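Local coordinates for alanine racemase (Corynebacterium glutamicum, PDB 2DY3), which binds pyridoxal-5'-phosphate and belongs to the alanine racemase family, pairing a TIM-barrel-type N-terminal domain with a C-terminal domain built mainly of beta strands, at residues B[68-73]-B[92-97]; B[31-36]-B[55-60]; B[277-282]-B[300-305]; B[216-221]-B[230-235]. All coordinates share one frame; numbering follows the deposited sequence.

Contacts 1 and 2 lie in the barrel-type domain; contact 4 joins its 216-221 turn to the chain leading into strand 236-247; contact 3 belongs to the C-terminal domain, about 30 Å from contact 2 between centres. Contact 2 is core: two parallel strands joined by backbone bonds and apolar side chains, the first strand leading to Lys34. Contact 1 lies on the surface, on helix 62-70, which follows strand 56-59 in the chain, and depends on arginines; Ile73 CG2 touches Phe57 CD2 at 3.5 Å. Contact 4 is partly buried and meets contact 2 where Ala31 CB lies 3.6 Å from Phe219 CZ; both reach the same pyridoxal-5'-phosphate. Contact 3, buried but bridged by water, reaches the second subunit, as contact 2 also does.

Contact 1. Residues B[68-73]-B[92-97]; sequences LRDIGI and IDRNID
Arg69 and Arg94 mark the nearest backbone approach, with their CA atoms 7.2 Å apart. Residues 68-73 close helix 62-70, while 92-97 lead from helix 88-92 into strand 97-100. Each helix finishes in a Schellman motif, with Gly72 and Asn95 at positive phi. Arg69 bends at chi2 (-72°), which carries its guanidinium to the end of the neighbouring helix. There NE donates to Arg94 O at 2.9 Å, nearly in line with that carbonyl, and NH2 donates to Asn95 O at 2.8 Å, with an almost straight N-H...O angle of 171° but from above the carbonyl plane. NH1 returns to its own segment, to Ile73 O at 2.8 Å, and also serves Gln75 O. Arg94 reaches back toward helix 62-70, the rim of one guanidinium face over Arg69 CB, with NH1 3.7 Å from that CB, and its edge meets Asp70 OD1 in a salt bridge. The modelled separation of Arg94 NH2 and Asp70 OD1 is too short to be taken literally. The Arg69 guanidinium has carbonyls near its plane on several edges, which should restrict its rotation, and its positive charge probably offsets the partial negative charge at the C-terminal end of helix 88-92.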
loop_
_atom_site.group_PDB
_atom_site.type_symbol
_atom_site.label_atom_id
_atom_site.label_comp_id
_atom_site.label_asym_id
_atom_site.label_seq_id
_atom_site.Cartn_x
_atom_site.Cartn_y
_atom_site.Cartn_z
ATOM N N LEU B 68 -6.242 11.569 -15.346
ATOM C CA LEU B 68 -7.224 11.077 -16.305
ATOM C C LEU B 68 -7.096 11.835 -17.625
ATOM O O LEU B 68 -7.143 11.241 -18.702
ATOM C CB LEU B 68 -8.644 11.228 -15.751
ATOM C CG LEU B 68 -8.973 10.255 -14.615
ATOM C CD1 LEU B 68 -10.416 10.434 -14.174
ATOM C CD2 LEU B 68 -8.734 8.832 -15.098
ATOM N N ARG B 69 -6.940 13.152 -17.537
ATOM C CA ARG B 69 -6.796 13.959 -18.738
ATOM C C ARG B 69 -5.500 13.566 -19.431
ATOM O O ARG B 69 -5.445 13.524 -20.656
ATOM C CB ARG B 69 -6.788 15.453 -18.393
ATOM C CG ARG B 69 -8.165 16.021 -18.043
ATOM C CD ARG B 69 -9.085 16.152 -19.265
ATOM N NE ARG B 69 -10.395 16.684 -18.886
ATOM C CZ ARG B 69 -11.542 16.011 -18.964
ATOM N NH1 ARG B 69 -11.562 14.766 -19.421
ATOM N NH2 ARG B 69 -12.670 16.577 -18.558
ATOM N N ASP B 70 -4.470 13.265 -18.637
ATOM C CA ASP B 70 -3.167 12.856 -19.162
ATOM C C ASP B 70 -3.241 11.613 -20.053
ATOM O O ASP B 70 -2.618 11.571 -21.115
ATOM C CB ASP B 70 -2.179 12.574 -18.021
ATOM C CG ASP B 70 -1.486 13.829 -17.506
ATOM O OD1 ASP B 70 -1.646 14.905 -18.119
ATOM O OD2 ASP B 70 -0.766 13.734 -16.488
ATOM N N ILE B 71 -3.982 10.595 -19.625
ATOM C CA ILE B 71 -4.079 9.382 -20.426
ATOM C C ILE B 71 -4.999 9.547 -21.633
ATOM O O ILE B 71 -5.120 8.640 -22.458
ATOM C CB ILE B 71 -4.551 8.173 -19.590
ATOM C CG1 ILE B 71 -5.960 8.408 -19.062
ATOM C CG2 ILE B 71 -3.588 7.933 -18.437
ATOM C CD1 ILE B 71 -6.459 7.275 -18.195
ATOM N N GLY B 72 -5.654 10.700 -21.730
ATOM C CA GLY B 72 -6.512 10.946 -22.873
ATOM C C GLY B 72 -8.005 10.877 -22.652
ATOM O O GLY B 72 -8.772 10.963 -23.611
ATOM N N ILE B 73 -8.429 10.706 -21.405
ATOM C CA ILE B 73 -9.852 10.658 -21.112
ATOM C C ILE B 73 -10.416 12.023 -21.488
ATOM O O ILE B 73 -9.948 13.053 -20.993
ATOM C CB ILE B 73 -10.112 10.405 -19.611
ATOM C CG1 ILE B 73 -9.577 9.022 -19.214
ATOM C CG2 ILE B 73 -11.602 10.529 -19.315
ATOM C CD1 ILE B 73 -10.244 7.877 -19.946
ATOM N N ILE B 92 -9.026 23.393 -13.368
ATOM C CA ILE B 92 -10.000 24.134 -14.157
ATOM C C ILE B 92 -9.490 24.270 -15.591
ATOM O O ILE B 92 -10.242 24.070 -16.545
ATOM C CB ILE B 92 -10.233 25.547 -13.592
ATOM C CG1 ILE B 92 -10.832 25.462 -12.187
ATOM C CG2 ILE B 92 -11.169 26.323 -14.517
ATOM C CD1 ILE B 92 -11.008 26.812 -11.507
ATOM N N ASP B 93 -8.209 24.606 -15.729
ATOM C CA ASP B 93 -7.589 24.768 -17.040
ATOM C C ASP B 93 -7.642 23.483 -17.867
ATOM O O ASP B 93 -7.572 23.525 -19.100
ATOM C CB ASP B 93 -6.121 25.191 -16.904
ATOM C CG ASP B 93 -5.954 26.554 -16.265
ATOM O OD1 ASP B 93 -6.865 27.396 -16.397
ATOM O OD2 ASP B 93 -4.894 26.789 -15.645
ATOM N N ARG B 94 -7.753 22.347 -17.184
ATOM C CA ARG B 94 -7.802 21.048 -17.846
ATOM C C ARG B 94 -9.235 20.520 -17.972
ATOM O O ARG B 94 -9.456 19.319 -18.152
ATOM C CB ARG B 94 -6.933 20.048 -17.075
ATOM C CG ARG B 94 -5.469 20.461 -16.980
ATOM C CD ARG B 94 -4.590 19.574 -17.840
ATOM N NE ARG B 94 -4.091 18.430 -17.094
ATOM C CZ ARG B 94 -3.624 17.315 -17.644
ATOM N NH1 ARG B 94 -3.594 17.174 -18.963
ATOM N NH2 ARG B 94 -3.166 16.348 -16.868
ATOM N N ASN B 95 -10.202 21.425 -17.879
ATOM C CA ASN B 95 -11.614 21.067 -17.988
ATOM C C ASN B 95 -12.026 20.009 -16.972
ATOM O O ASN B 95 -12.735 19.057 -17.293
ATOM C CB ASN B 95 -11.935 20.589 -19.410
ATOM C CG ASN B 95 -13.415 20.294 -19.608
ATOM O OD1 ASN B 95 -14.280 21.068 -19.181
ATOM N ND2 ASN B 95 -13.713 19.179 -20.266
ATOM N N ILE B 96 -11.570 20.181 -15.740
ATOM C CA ILE B 96 -11.918 19.263 -14.666
ATOM C C ILE B 96 -12.978 19.933 -13.795
ATOM O O ILE B 96 -12.794 21.061 -13.340
ATOM C CB ILE B 96 -10.681 18.927 -13.790
ATOM C CG1 ILE B 96 -9.680 18.110 -14.609
ATOM C CG2 ILE B 96 -11.117 18.161 -12.539
ATOM C CD1 ILE B 96 -8.326 17.937 -13.946
ATOM N N ASP B 97 -14.104 19.254 -13.595
ATOM C CA ASP B 97 -15.162 19.798 -12.757
ATOM C C ASP B 97 -14.723 19.696 -11.298
ATOM O O ASP B 97 -14.141 18.694 -10.887
ATOM C CB ASP B 97 -16.469 19.016 -12.940
ATOM C CG ASP B 97 -17.079 19.197 -14.318
ATOM O OD1 ASP B 97 -18.277 18.899 -14.465
ATOM O OD2 ASP B 97 -16.371 19.626 -15.251
#

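Contact 2. Residues B[31-36]-B[55-60]; sequences AVVKAN and DAFGVA. With PLP (pyridoxal-5'-phosphate), chain F.
Ala31 pairs with Phe57 and Val32 with Gly58 in parallel register. Three backbone bonds hold the strands. Ala31 N donates to Ala56 O at 2.8 Å and Gly58 N to Ala31 O at 2.9 Å; Val33 N reaches Gly58 O at 3.0 Å. Apolar contact on the face carrying Ala31 and Phe57 brings Ala31 CB to 3.7 Å from Phe57 CD1, and Ile49 of helix 42-50 packs against both residues. Val33, just past the strand, adds contacts from CG2 to Phe57 CD1 and Val59 CG1. Val32, on the other face, rests against pyridoxal-5'-phosphate, its CG2 3.6 Å from C6 of that group. Lys34, past the strand end, is covalently bonded to it: the NZ to C4A separation is 1.3 Å, a length consistent with an internal aldimine. Lys34 places CG between its backbone N and carbonyl carbon (chi1 68°), and the chain then runs extended to pyridoxal-5'-phosphate, while CB stays 3.7 Å from Ala60 N. Asp305 of the second subunit packs on this lysine. Neighbouring parallel strands with helix 42-50 between them in sequence form a beta-alpha-beta crossover, the unit of the TIM barrel, and Lys34 follows the C-terminal end of its strand.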
loop_
_atom_site.group_PDB
_atom_site.type_symbol
_atom_site.label_atom_id
_atom_site.label_comp_id
_atom_site.label_asym_id
_atom_site.label_seq_id
_atom_site.Cartn_x
_atom_site.Cartn_y
_atom_site.Cartn_z
ATOM N N ALA B 31 -18.084 6.758 -14.034
ATOM C CA ALA B 31 -17.274 5.679 -13.480
ATOM C C ALA B 31 -16.317 6.211 -12.418
ATOM O O ALA B 31 -15.465 7.054 -12.704
ATOM C CB ALA B 31 -16.486 4.992 -14.596
ATOM N N VAL B 32 -16.450 5.721 -11.192
ATOM C CA VAL B 32 -15.561 6.178 -10.130
ATOM C C VAL B 32 -14.266 5.380 -10.176
ATOM O O VAL B 32 -14.244 4.194 -9.853
ATOM C CB VAL B 32 -16.220 6.038 -8.737
ATOM C CG1 VAL B 32 -15.235 6.457 -7.648
ATOM C CG2 VAL B 32 -17.466 6.902 -8.673
ATOM N N VAL B 33 -13.184 6.040 -10.577
ATOM C CA VAL B 33 -11.895 5.374 -10.680
ATOM C C VAL B 33 -10.794 5.975 -9.824
ATOM O O VAL B 33 -9.622 5.955 -10.201
ATOM C CB VAL B 33 -11.418 5.310 -12.150
ATOM C CG1 VAL B 33 -12.431 4.546 -12.973
ATOM C CG2 VAL B 33 -11.217 6.716 -12.711
ATOM N N LYS B 34 -11.177 6.499 -8.664
ATOM C CA LYS B 34 -10.220 7.077 -7.721
ATOM C C LYS B 34 -9.296 5.955 -7.205
ATOM O O LYS B 34 -9.525 4.769 -7.472
ATOM C CB LYS B 34 -10.977 7.706 -6.543
ATOM C CG LYS B 34 -11.681 6.675 -5.661
ATOM C CD LYS B 34 -12.883 7.238 -4.894
ATOM C CE LYS B 34 -13.288 6.220 -3.845
ATOM N NZ LYS B 34 -14.592 6.314 -3.122
ATOM N N ALA B 35 -8.255 6.331 -6.467
ATOM C CA ALA B 35 -7.314 5.355 -5.912
ATOM C C ALA B 35 -6.702 4.471 -7.000
ATOM O O ALA B 35 -6.508 3.269 -6.807
ATOM C CB ALA B 35 -8.024 4.492 -4.877
ATOM N N ASN B 36 -6.398 5.076 -8.142
ATOM C CA ASN B 36 -5.815 4.354 -9.267
ATOM C C ASN B 36 -6.739 3.226 -9.708
ATOM O O ASN B 36 -6.320 2.077 -9.852
ATOM C CB ASN B 36 -4.438 3.798 -8.889
ATOM C CG ASN B 36 -3.681 3.253 -10.084
ATOM O OD1 ASN B 36 -3.957 3.616 -11.227
ATOM N ND2 ASN B 36 -2.709 2.388 -9.826
ATOM N N ASP B 55 -20.041 7.838 -19.372
ATOM C CA ASP B 55 -20.370 9.207 -19.756
ATOM C C ASP B 55 -19.474 10.194 -19.030
ATOM O O ASP B 55 -19.302 11.339 -19.459
ATOM C CB ASP B 55 -21.825 9.500 -19.408
ATOM C CG ASP B 55 -22.785 8.643 -20.197
ATOM O OD1 ASP B 55 -22.854 8.834 -21.427
ATOM O OD2 ASP B 55 -23.452 7.780 -19.596
ATOM N N ALA B 56 -18.897 9.740 -17.924
ATOM C CA ALA B 56 -18.038 10.600 -17.122
ATOM C C ALA B 56 -17.222 9.773 -16.140
ATOM O O ALA B 56 -17.414 8.562 -16.024
ATOM C CB ALA B 56 -18.894 11.614 -16.370
ATOM N N PHE B 57 -16.307 10.437 -15.435
ATOM C CA PHE B 57 -15.459 9.775 -14.451
ATOM C C PHE B 57 -15.397 10.587 -13.169
ATOM O O PHE B 57 -15.431 11.821 -13.195
ATOM C CB PHE B 57 -14.046 9.595 -15.005
ATOM C CG PHE B 57 -13.945 8.549 -16.081
ATOM C CD1 PHE B 57 -13.796 7.210 -15.753
ATOM C CD2 PHE B 57 -14.024 8.905 -17.419
ATOM C CE1 PHE B 57 -13.728 6.237 -16.745
ATOM C CE2 PHE B 57 -13.958 7.943 -18.415
ATOM C CZ PHE B 57 -13.808 6.604 -18.075
ATOM N N GLY B 58 -15.315 9.889 -12.046
ATOM C CA GLY B 58 -15.234 10.562 -10.769
ATOM C C GLY B 58 -13.979 10.141 -10.029
ATOM O O GLY B 58 -13.638 8.949 -9.993
ATOM N N VAL B 59 -13.266 11.117 -9.473
ATOM C CA VAL B 59 -12.067 10.819 -8.696
ATOM C C VAL B 59 -12.077 11.682 -7.453
ATOM O O VAL B 59 -12.881 12.614 -7.333
ATOM C CB VAL B 59 -10.740 11.096 -9.463
ATOM C CG1 VAL B 59 -10.573 10.103 -10.600
ATOM C CG2 VAL B 59 -10.709 12.538 -9.973
ATOM N N ALA B 60 -11.184 11.364 -6.524
ATOM C CA ALA B 60 -11.095 12.122 -5.287
ATOM C C ALA B 60 -10.263 13.384 -5.411
ATOM O O ALA B 60 -10.745 14.478 -5.122
ATOM C CB ALA B 60 -10.520 11.251 -4.180
HETATM N N1 PLP F . -18.959 8.627 -4.958
HETATM C C2 PLP F . -18.032 9.166 -4.061
HETATM C C2A PLP F . -18.176 10.614 -3.621
HETATM C C3 PLP F . -16.986 8.342 -3.581
HETATM O O3 PLP F . -16.065 8.851 -2.690
HETATM C C4 PLP F . -16.893 6.986 -4.025
HETATM C C4A PLP F . -15.792 6.025 -3.507
HETATM C C5 PLP F . -17.883 6.479 -4.938
HETATM C C6 PLP F . -18.893 7.312 -5.390
HETATM C C5A PLP F . -17.879 5.065 -5.433
HETATM O O4P PLP F . -18.548 4.205 -4.519
HETATM P P PLP F . -18.755 2.605 -4.690
HETATM O O1P PLP F . -17.453 1.984 -4.905
HETATM O O2P PLP F . -19.359 2.247 -3.407
HETATM O O3P PLP F . -19.648 2.500 -5.864
#

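Contact 3. Residues B[277-282]-B[300-305]; sequences DGMPRH and GRVCMD
Arg281 NE donates to a water 2.6 Å away, and that water donates in turn to Val302 O at 2.9 Å. The bridge spans two loops of the C-terminal beta domain, one between strands 267-271 and 288-291, the other between 294-299 and 307-312. They run nearly antiparallel, their end-to-end directions 167° apart, yet no direct hydrogen bond joins them. A second water links the two backbones: it donates to Arg281 O at 2.7 Å and accepts from Val302 N at 2.9 Å. The two waters thus bond to both the N-H and the C=O of Val302. The apolar part of the contact centres on the same residue. With CG1 anti to the backbone N (chi1 168°), Val302 turns that methyl to Met279: Val302 CG1 lies 3.8 Å from Met279 CG and 3.6 Å from Met279 O, while CG2 comes near Pro280 O. The side chains of Met279 and Val302 meet at about a right angle. At the other end of the contact, Asp277 and Asp305 both form salt bridges with Arg355. The second subunit is close by: its Arg129 bonds to Arg301 O, and its Glu347 packs on Arg281. The side chains of Arg281 and Arg301 run side by side, with guanidinium planes 55° apart, bringing two like charges together where Arg281 NH2 stands 3.6 Å from Arg301 NH2.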
loop_
_atom_site.group_PDB
_atom_site.type_symbol
_atom_site.label_atom_id
_atom_site.label_comp_id
_atom_site.label_asym_id
_atom_site.label_seq_id
_atom_site.Cartn_x
_atom_site.Cartn_y
_atom_site.Cartn_z
ATOM N N ASP B 277 4.002 -5.827 1.262
ATOM C CA ASP B 277 3.339 -5.977 -0.027
ATOM C C ASP B 277 1.816 -5.896 0.068
ATOM O O ASP B 277 1.119 -6.015 -0.935
ATOM C CB ASP B 277 3.768 -7.304 -0.674
ATOM C CG ASP B 277 5.284 -7.435 -0.782
ATOM O OD1 ASP B 277 5.895 -6.698 -1.592
ATOM O OD2 ASP B 277 5.866 -8.269 -0.045
ATOM N N GLY B 278 1.300 -5.697 1.273
ATOM C CA GLY B 278 -0.139 -5.595 1.432
ATOM C C GLY B 278 -0.773 -6.687 2.270
ATOM O O GLY B 278 -1.951 -6.598 2.616
ATOM N N MET B 279 -0.012 -7.729 2.579
ATOM C CA MET B 279 -0.533 -8.821 3.387
ATOM C C MET B 279 -0.467 -8.425 4.850
ATOM O O MET B 279 0.607 -8.415 5.452
ATOM C CB MET B 279 0.286 -10.094 3.187
ATOM C CG MET B 279 -0.207 -11.276 4.015
ATOM S SD MET B 279 -1.788 -11.985 3.433
ATOM C CE MET B 279 -2.930 -11.024 4.257
ATOM N N PRO B 280 -1.618 -8.086 5.440
ATOM C CA PRO B 280 -1.699 -7.684 6.848
ATOM C C PRO B 280 -1.152 -8.763 7.780
ATOM O O PRO B 280 -1.326 -9.962 7.532
ATOM C CB PRO B 280 -3.196 -7.474 7.059
ATOM C CG PRO B 280 -3.676 -7.057 5.710
ATOM C CD PRO B 280 -2.939 -8.000 4.795
ATOM N N ARG B 281 -0.487 -8.339 8.848
ATOM C CA ARG B 281 0.039 -9.285 9.822
ATOM C C ARG B 281 -1.150 -9.937 10.540
ATOM O O ARG B 281 -1.073 -11.084 10.977
ATOM C CB ARG B 281 0.939 -8.563 10.832
ATOM C CG ARG B 281 2.222 -8.018 10.217
ATOM C CD ARG B 281 3.051 -7.191 11.190
ATOM N NE ARG B 281 3.481 -7.940 12.369
ATOM C CZ ARG B 281 2.903 -7.852 13.564
ATOM N NH1 ARG B 281 1.868 -7.044 13.747
ATOM N NH2 ARG B 281 3.357 -8.573 14.580
ATOM N N HIS B 282 -2.253 -9.194 10.636
ATOM C CA HIS B 282 -3.473 -9.664 11.295
ATOM C C HIS B 282 -4.187 -10.776 10.539
ATOM O O HIS B 282 -5.055 -11.458 11.093
ATOM C CB HIS B 282 -4.447 -8.497 11.496
ATOM C CG HIS B 282 -3.999 -7.508 12.525
ATOM N ND1 HIS B 282 -4.612 -6.285 12.699
ATOM C CD2 HIS B 282 -3.003 -7.564 13.441
ATOM C CE1 HIS B 282 -4.013 -5.631 13.678
ATOM N NE2 HIS B 282 -3.034 -6.386 14.145
ATOM N N GLY B 300 1.691 -19.417 10.987
ATOM C CA GLY B 300 2.771 -18.631 11.548
ATOM C C GLY B 300 2.624 -17.137 11.365
ATOM O O GLY B 300 1.560 -16.637 11.010
ATOM N N ARG B 301 3.717 -16.424 11.599
ATOM C CA ARG B 301 3.723 -14.976 11.489
ATOM C C ARG B 301 3.931 -14.488 10.060
ATOM O O ARG B 301 4.729 -15.052 9.305
ATOM C CB ARG B 301 4.824 -14.393 12.378
ATOM C CG ARG B 301 4.983 -15.104 13.708
ATOM C CD ARG B 301 5.730 -14.259 14.726
ATOM N NE ARG B 301 4.920 -13.136 15.197
ATOM C CZ ARG B 301 5.268 -12.327 16.195
ATOM N NH1 ARG B 301 6.416 -12.512 16.834
ATOM N NH2 ARG B 301 4.461 -11.338 16.560
ATOM N N VAL B 302 3.200 -13.445 9.689
ATOM C CA VAL B 302 3.370 -12.863 8.370
ATOM C C VAL B 302 4.561 -11.935 8.547
ATOM O O VAL B 302 4.560 -11.077 9.425
ATOM C CB VAL B 302 2.146 -12.028 7.936
ATOM C CG1 VAL B 302 2.495 -11.200 6.693
ATOM C CG2 VAL B 302 0.957 -12.947 7.646
ATOM N N CYS B 303 5.595 -12.127 7.740
ATOM C CA CYS B 303 6.769 -11.275 7.848
ATOM C C CYS B 303 6.734 -10.157 6.822
ATOM O O CYS B 303 5.764 -10.011 6.074
ATOM C CB CYS B 303 8.041 -12.113 7.717
ATOM S SG CYS B 303 8.273 -13.209 9.147
ATOM N N MET B 304 7.788 -9.350 6.799
ATOM C CA MET B 304 7.845 -8.223 5.887
ATOM C C MET B 304 7.820 -8.615 4.416
ATOM O O MET B 304 7.133 -7.982 3.612
ATOM C CB MET B 304 9.089 -7.372 6.178
ATOM C CG MET B 304 8.998 -5.969 5.595
ATOM S SD MET B 304 10.275 -4.800 6.156
ATOM C CE MET B 304 10.619 -3.986 4.632
ATOM N N ASP B 305 8.544 -9.669 4.062
ATOM C CA ASP B 305 8.610 -10.075 2.663
ATOM C C ASP B 305 7.916 -11.381 2.315
ATOM O O ASP B 305 7.829 -11.737 1.140
ATOM C CB ASP B 305 10.077 -10.176 2.234
ATOM C CG ASP B 305 10.890 -8.972 2.652
ATOM O OD1 ASP B 305 10.587 -7.844 2.203
ATOM O OD2 ASP B 305 11.836 -9.158 3.435
HETATM O O HOH W 1 1.339 -12.172 11.460
HETATM O O HOH W 2 5.264 -9.835 11.956
#

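Contact 4. Residues B[216-221]-B[230-235]; sequences GLAFYG and HGLKPA. With PLP (pyridoxal-5'-phosphate), chain F.
Tyr220 O accepts from Ala235 N at 3.1 Å, the direct hydrogen bond between the two segments. The bond is bent, 139° at the hydrogen, and the donor stands above the carbonyl plane. Beside it, Gly221 sets its backbone against 230-235: its CA makes a CA-H...O contact with Lys233 O at 3.4 Å, and its carbonyl O faces the Pro234 ring, 3.4 Å from CG. A water donates to Gly221 O at 2.6 Å and, weakly, to Leu232 O. Leu232 supplies the apolar part: CG, anti to its carbonyl carbon (chi1 -62°), carries CD1 to 3.9 Å from Ala218 CB, while CB lies against Gly221 CA. Behind this shell, the 3-10 segment 217-220 sets the positions: Phe219 N, Tyr220 N and Gly221 N bond back to the carbonyls of Gly216, Leu217 and Ala218. Helix 10-24 covers one side through Leu20, which meets Ala218 and Phe219, and the Tyr220 ring stacks with those of Tyr38 and His40. At the start of the same turn, Gly216 N donates to O3P of pyridoxal-5'-phosphate at 2.8 Å and Leu217 N, nearly straight at 166°, to O1P at 2.9 Å. Ser199 N, Tyr38 OH and Tyr346 OH also bond to pyridoxal-5'-phosphate. One short turn therefore presents N-H groups to the phosphate and carbonyl oxygens to 230-235, and its N-terminal end would be expected to favour the phosphate's negative charge.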
loop_
_atom_site.group_PDB
_atom_site.type_symbol
_atom_site.label_atom_id
_atom_site.label_comp_id
_atom_site.label_asym_id
_atom_site.label_seq_id
_atom_site.Cartn_x
_atom_site.Cartn_y
_atom_site.Cartn_z
ATOM N N GLY B 216 -18.547 2.680 -8.414
ATOM C CA GLY B 216 -17.130 2.422 -8.552
ATOM C C GLY B 216 -16.912 0.921 -8.491
ATOM O O GLY B 216 -16.627 0.269 -9.499
ATOM N N LEU B 217 -17.076 0.388 -7.285
ATOM C CA LEU B 217 -16.901 -1.028 -6.978
ATOM C C LEU B 217 -17.399 -2.003 -8.055
ATOM O O LEU B 217 -16.682 -2.926 -8.433
ATOM C CB LEU B 217 -17.585 -1.315 -5.637
ATOM C CG LEU B 217 -17.250 -2.557 -4.807
ATOM C CD1 LEU B 217 -17.878 -3.731 -5.450
ATOM C CD2 LEU B 217 -15.746 -2.749 -4.658
ATOM N N ALA B 218 -18.619 -1.798 -8.549
ATOM C CA ALA B 218 -19.187 -2.687 -9.561
ATOM C C ALA B 218 -18.387 -2.809 -10.865
ATOM O O ALA B 218 -18.422 -3.857 -11.516
ATOM C CB ALA B 218 -20.631 -2.267 -9.874
ATOM N N PHE B 219 -17.678 -1.755 -11.258
ATOM C CA PHE B 219 -16.893 -1.805 -12.495
ATOM C C PHE B 219 -15.779 -2.841 -12.402
ATOM O O PHE B 219 -15.322 -3.384 -13.418
ATOM C CB PHE B 219 -16.262 -0.439 -12.808
ATOM C CG PHE B 219 -17.219 0.563 -13.393
ATOM C CD1 PHE B 219 -17.977 1.385 -12.577
ATOM C CD2 PHE B 219 -17.366 0.675 -14.767
ATOM C CE1 PHE B 219 -18.864 2.302 -13.121
ATOM C CE2 PHE B 219 -18.248 1.586 -15.315
ATOM C CZ PHE B 219 -18.997 2.401 -14.493
ATOM N N TYR B 220 -15.346 -3.110 -11.175
ATOM C CA TYR B 220 -14.269 -4.059 -10.932
ATOM C C TYR B 220 -14.808 -5.467 -10.689
ATOM O O TYR B 220 -14.060 -6.378 -10.334
ATOM C CB TYR B 220 -13.434 -3.562 -9.749
ATOM C CG TYR B 220 -13.039 -2.111 -9.928
ATOM C CD1 TYR B 220 -12.156 -1.733 -10.933
ATOM C CD2 TYR B 220 -13.625 -1.109 -9.160
ATOM C CE1 TYR B 220 -11.871 -0.403 -11.173
ATOM C CE2 TYR B 220 -13.345 0.227 -9.399
ATOM C CZ TYR B 220 -12.466 0.571 -10.407
ATOM O OH TYR B 220 -12.181 1.897 -10.649
ATOM N N GLY B 221 -16.116 -5.624 -10.871
ATOM C CA GLY B 221 -16.750 -6.921 -10.723
ATOM C C GLY B 221 -17.049 -7.429 -9.326
ATOM O O GLY B 221 -17.212 -8.636 -9.137
ATOM N N HIS B 230 -25.728 -9.874 -10.177
ATOM C CA HIS B 230 -25.844 -8.856 -11.218
ATOM C C HIS B 230 -25.053 -9.217 -12.468
ATOM O O HIS B 230 -24.988 -8.439 -13.418
ATOM C CB HIS B 230 -25.408 -7.484 -10.688
ATOM C CG HIS B 230 -26.253 -6.976 -9.562
ATOM N ND1 HIS B 230 -25.847 -7.021 -8.245
ATOM C CD2 HIS B 230 -27.498 -6.441 -9.552
ATOM C CE1 HIS B 230 -26.803 -6.535 -7.474
ATOM N NE2 HIS B 230 -27.816 -6.177 -8.241
ATOM N N GLY B 231 -24.459 -10.405 -12.467
ATOM C CA GLY B 231 -23.694 -10.852 -13.619
ATOM C C GLY B 231 -22.368 -10.140 -13.789
ATOM O O GLY B 231 -21.882 -9.975 -14.912
ATOM N N LEU B 232 -21.774 -9.721 -12.678
ATOM C CA LEU B 232 -20.496 -9.023 -12.723
ATOM C C LEU B 232 -19.335 -10.003 -12.785
ATOM O O LEU B 232 -19.448 -11.139 -12.321
ATOM C CB LEU B 232 -20.350 -8.116 -11.498
ATOM C CG LEU B 232 -21.411 -7.016 -11.415
ATOM C CD1 LEU B 232 -21.102 -6.068 -10.268
ATOM C CD2 LEU B 232 -21.438 -6.251 -12.737
ATOM N N LYS B 233 -18.225 -9.556 -13.369
ATOM C CA LYS B 233 -17.027 -10.377 -13.498
ATOM C C LYS B 233 -15.825 -9.773 -12.768
ATOM O O LYS B 233 -15.277 -8.755 -13.192
ATOM C CB LYS B 233 -16.678 -10.559 -14.975
ATOM C CG LYS B 233 -17.304 -11.778 -15.623
ATOM C CD LYS B 233 -18.787 -11.859 -15.342
ATOM C CE LYS B 233 -19.377 -13.152 -15.879
ATOM N NZ LYS B 233 -20.788 -13.330 -15.430
ATOM N N PRO B 234 -15.404 -10.392 -11.653
ATOM C CA PRO B 234 -14.257 -9.891 -10.888
ATOM C C PRO B 234 -13.084 -9.691 -11.835
ATOM O O PRO B 234 -12.857 -10.507 -12.718
ATOM C CB PRO B 234 -14.018 -11.002 -9.872
ATOM C CG PRO B 234 -15.410 -11.477 -9.595
ATOM C CD PRO B 234 -16.002 -11.564 -10.990
ATOM N N ALA B 235 -12.337 -8.610 -11.652
ATOM C CA ALA B 235 -11.225 -8.326 -12.547
ATOM C C ALA B 235 -9.827 -8.499 -11.952
ATOM O O ALA B 235 -8.843 -8.560 -12.689
ATOM C CB ALA B 235 -11.377 -6.919 -13.098
HETATM N N1 PLP F . -18.959 8.627 -4.958
HETATM C C2 PLP F . -18.032 9.166 -4.061
HETATM C C2A PLP F . -18.176 10.614 -3.621
HETATM C C3 PLP F . -16.986 8.342 -3.581
HETATM O O3 PLP F . -16.065 8.851 -2.690
HETATM C C4 PLP F . -16.893 6.986 -4.025
HETATM C C4A PLP F . -15.792 6.025 -3.507
HETATM C C5 PLP F . -17.883 6.479 -4.938
HETATM C C6 PLP F . -18.893 7.312 -5.390
HETATM C C5A PLP F . -17.879 5.065 -5.433
HETATM O O4P PLP F . -18.548 4.205 -4.519
HETATM P P PLP F . -18.755 2.605 -4.690
HETATM O O1P PLP F . -17.453 1.984 -4.905
HETATM O O2P PLP F . -19.359 2.247 -3.407
HETATM O O3P PLP F . -19.648 2.500 -5.864
HETATM O O HOH W 3 -18.875 -10.588 -9.139
#